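Local coordinates for envelope protein (White spot syndrome virus, PDB 7DDA), which is a viral envelope component whose C-terminal domain, the part described here, carries sulphate-binding sites held responsible for heparin binding, at residues 39-44 with 96-100. Sequence-based numbering, arbitrary orientation.
Sequences ADCETG and KKLLY
In this beta sandwich of two four-stranded antiparallel sheets, the turn linking strands 30-40 and 46-52 of one sheet sits over strand 95-104 of the other, and no backbone hydrogen bonds join the two segments. A39, still extended, points its small methyl toward the second sheet, 3.3 Å from CB to Y100 OH. D40 (chi1 t) points away and folds the turn: its OD2 accepts from E42 N at 2.9 Å, an Asx turn, and from T43 N at 3.0 Å, while OD1 forms a salt bridge with K160. C41, E42 and T43 take helical phi/psi values, and G44 N closes the loop on D40 O at 2.8 Å. E42, at the exposed border, starts away and bends back at chi2 (31°) and chi3 (60°), so that OE2 makes a salt bridge of 3.2 Å to NZ of buried K96, whose stronger partner is D89. At G44 (phi/psi 83/-8) a CB would jam against T43 O and crowd L98 and Y100, so glycine fits. The CA atoms of G44 and L98 lie 6.1 Å apart. From the extended segment 96-100, K96, L98 and Y100 face the turn; L98 (m, t) lies under its backbone, CD2 4.0 Å from G44 CA, and packs with A87, I152 and L161. Y100 (chi1 m, chi2 -87°) reaches across the sandwich, and its OH donates a short 2.5 Å hydrogen bond to G44 O, near the ring plane.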
ATOM      1  N   ALA A  39       3.400 -12.803  -7.531  1.00 20.11           N
ATOM      2  CA  ALA A  39       3.121 -14.223  -7.688  1.00 20.62           C
ATOM      3  C   ALA A  39       1.932 -14.425  -8.622  1.00 22.09           C
ATOM      4  O   ALA A  39       1.060 -13.564  -8.740  1.00 23.14           O
ATOM      5  CB  ALA A  39       2.833 -14.887  -6.340  1.00 18.19           C
ATOM      6  N   ASP A  40       1.881 -15.585  -9.266  1.00 21.97           N
ATOM      7  CA  ASP A  40       0.842 -15.840 -10.254  1.00 23.05           C
ATOM      8  C   ASP A  40      -0.441 -16.342  -9.592  1.00 23.08           C
ATOM      9  O   ASP A  40      -0.399 -17.238  -8.746  1.00 24.30           O
ATOM     10  CB  ASP A  40       1.333 -16.853 -11.278  1.00 20.19           C
ATOM     11  CG  ASP A  40       0.348 -17.049 -12.387  1.00 22.56           C
ATOM     12  OD1 ASP A  40       0.358 -16.230 -13.331  1.00 17.73           O
ATOM     13  OD2 ASP A  40      -0.466 -17.999 -12.280  1.00 24.42           O
ATOM     14  N   CYS A  41      -1.587 -15.784  -9.992  1.00 20.83           N
ATOM     15  CA  CYS A  41      -2.838 -16.129  -9.314  1.00 23.73           C
ATOM     16  C   CYS A  41      -3.308 -17.545  -9.603  1.00 27.17           C
ATOM     17  O   CYS A  41      -4.122 -18.075  -8.845  1.00 31.52           O
ATOM     18  CB  CYS A  41      -3.959 -15.165  -9.694  1.00 21.08           C
ATOM     19  SG  CYS A  41      -3.911 -13.585  -8.861  1.00 25.64           S
ATOM     20  N   GLU A  42      -2.844 -18.161 -10.684  1.00 29.20           N
ATOM     21  CA  GLU A  42      -3.306 -19.490 -11.061  1.00 31.75           C
ATOM     22  C   GLU A  42      -2.407 -20.596 -10.527  1.00 33.96           C
ATOM     23  O   GLU A  42      -2.902 -21.581  -9.980  1.00 34.80           O
ATOM     24  CB  GLU A  42      -3.416 -19.593 -12.588  1.00 30.79           C
ATOM     25  CG  GLU A  42      -4.033 -20.891 -13.117  1.00 38.73           C
ATOM     26  CD  GLU A  42      -5.081 -21.492 -12.170  1.00 51.15           C
ATOM     27  OE1 GLU A  42      -6.099 -20.813 -11.890  1.00 48.73           O
ATOM     28  OE2 GLU A  42      -4.895 -22.656 -11.732  1.00 52.82           O
ATOM     29  N   THR A  43      -1.097 -20.457 -10.652  1.00 29.01           N
ATOM     30  CA  THR A  43      -0.195 -21.484 -10.159  1.00 25.26           C
ATOM     31  C   THR A  43       0.327 -21.198  -8.759  1.00 28.02           C
ATOM     32  O   THR A  43       0.771 -22.128  -8.074  1.00 28.05           O
ATOM     33  CB  THR A  43       0.981 -21.629 -11.125  1.00 29.73           C
ATOM     34  OG1 THR A  43       1.774 -20.430 -11.110  1.00 26.07           O
ATOM     35  CG2 THR A  43       0.452 -21.876 -12.540  1.00 21.59           C
ATOM     36  N   GLY A  44       0.276 -19.941  -8.315  1.00 26.31           N
ATOM     37  CA  GLY A  44       0.934 -19.526  -7.102  1.00 20.66           C
ATOM     38  C   GLY A  44       2.406 -19.213  -7.249  1.00 25.14           C
ATOM     39  O   GLY A  44       2.997 -18.679  -6.307  1.00 26.21           O
ATOM     40  N   LYS A  96      -9.270 -19.702  -4.484  1.00 27.46           N
ATOM     41  CA  LYS A  96      -7.904 -20.163  -4.578  1.00 29.42           C
ATOM     42  C   LYS A  96      -7.270 -19.863  -3.230  1.00 28.56           C
ATOM     43  O   LYS A  96      -7.491 -18.779  -2.675  1.00 25.39           O
ATOM     44  CB  LYS A  96      -7.202 -19.391  -5.687  1.00 30.90           C
ATOM     45  CG  LYS A  96      -5.928 -19.958  -6.162  1.00 35.65           C
ATOM     46  CD  LYS A  96      -6.197 -20.721  -7.426  1.00 37.09           C
ATOM     47  CE  LYS A  96      -4.933 -21.310  -7.932  1.00 39.01           C
ATOM     48  NZ  LYS A  96      -5.131 -22.637  -8.551  1.00 43.44           N
ATOM     49  N   LYS A  97      -6.514 -20.809  -2.684  1.00 28.45           N
ATOM     50  CA  LYS A  97      -5.788 -20.577  -1.435  1.00 28.09           C
ATOM     51  C   LYS A  97      -4.291 -20.598  -1.726  1.00 27.51           C
ATOM     52  O   LYS A  97      -3.760 -21.621  -2.172  1.00 30.30           O
ATOM     53  CB  LYS A  97      -6.160 -21.608  -0.379  1.00 23.63           C
ATOM     54  CG  LYS A  97      -5.362 -21.493   0.883  1.00 27.00           C
ATOM     55  CD  LYS A  97      -5.602 -20.185   1.602  1.00 28.40           C
ATOM     56  CE  LYS A  97      -4.628 -20.021   2.780  1.00 29.68           C
ATOM     57  NZ  LYS A  97      -4.482 -21.252   3.628  1.00 25.79           N
ATOM     58  N   LEU A  98      -3.624 -19.463  -1.502  1.00 21.40           N
ATOM     59  CA  LEU A  98      -2.218 -19.284  -1.844  1.00 22.12           C
ATOM     60  C   LEU A  98      -1.439 -19.051  -0.561  1.00 22.13           C
ATOM     61  O   LEU A  98      -1.720 -18.101   0.175  1.00 23.77           O
ATOM     62  CB  LEU A  98      -2.022 -18.105  -2.801  1.00 19.13           C
ATOM     63  CG  LEU A  98      -2.764 -18.223  -4.131  1.00 26.11           C
ATOM     64  CD1 LEU A  98      -2.471 -17.018  -5.016  1.00 18.09           C
ATOM     65  CD2 LEU A  98      -2.401 -19.523  -4.842  1.00 26.23           C
ATOM     66  N   LEU A  99      -0.451 -19.896  -0.300  1.00 18.34           N
ATOM     67  CA  LEU A  99       0.248 -19.841   0.974  1.00 21.43           C
ATOM     68  C   LEU A  99       1.739 -19.680   0.730  1.00 21.33           C
ATOM     69  O   LEU A  99       2.332 -20.446  -0.033  1.00 23.61           O
ATOM     70  CB  LEU A  99      -0.050 -21.091   1.809  1.00 19.96           C
ATOM     71  CG  LEU A  99       0.732 -21.272   3.102  1.00 19.31           C
ATOM     72  CD1 LEU A  99       0.468 -20.117   4.045  1.00 18.98           C
ATOM     73  CD2 LEU A  99       0.329 -22.593   3.755  1.00 20.41           C
ATOM     74  N   TYR A 100       2.340 -18.695   1.393  1.00 22.02           N
ATOM     75  CA  TYR A 100       3.750 -18.377   1.232  1.00 18.83           C
ATOM     76  C   TYR A 100       4.459 -18.412   2.574  1.00 18.66           C
ATOM     77  O   TYR A 100       3.839 -18.234   3.627  1.00 19.41           O
ATOM     78  CB  TYR A 100       3.914 -17.005   0.562  1.00 17.50           C
ATOM     79  CG  TYR A 100       3.340 -17.064  -0.820  1.00 20.56           C
ATOM     80  CD1 TYR A 100       4.113 -17.487  -1.899  1.00 17.31           C
ATOM     81  CD2 TYR A 100       1.992 -16.790  -1.037  1.00 20.49           C
ATOM     82  CE1 TYR A 100       3.568 -17.589  -3.166  1.00 16.68           C
ATOM     83  CE2 TYR A 100       1.441 -16.894  -2.304  1.00 21.18           C
ATOM     84  CZ  TYR A 100       2.227 -17.297  -3.359  1.00 19.08           C
ATOM     85  OH  TYR A 100       1.655 -17.390  -4.609  1.00 20.61           O
TER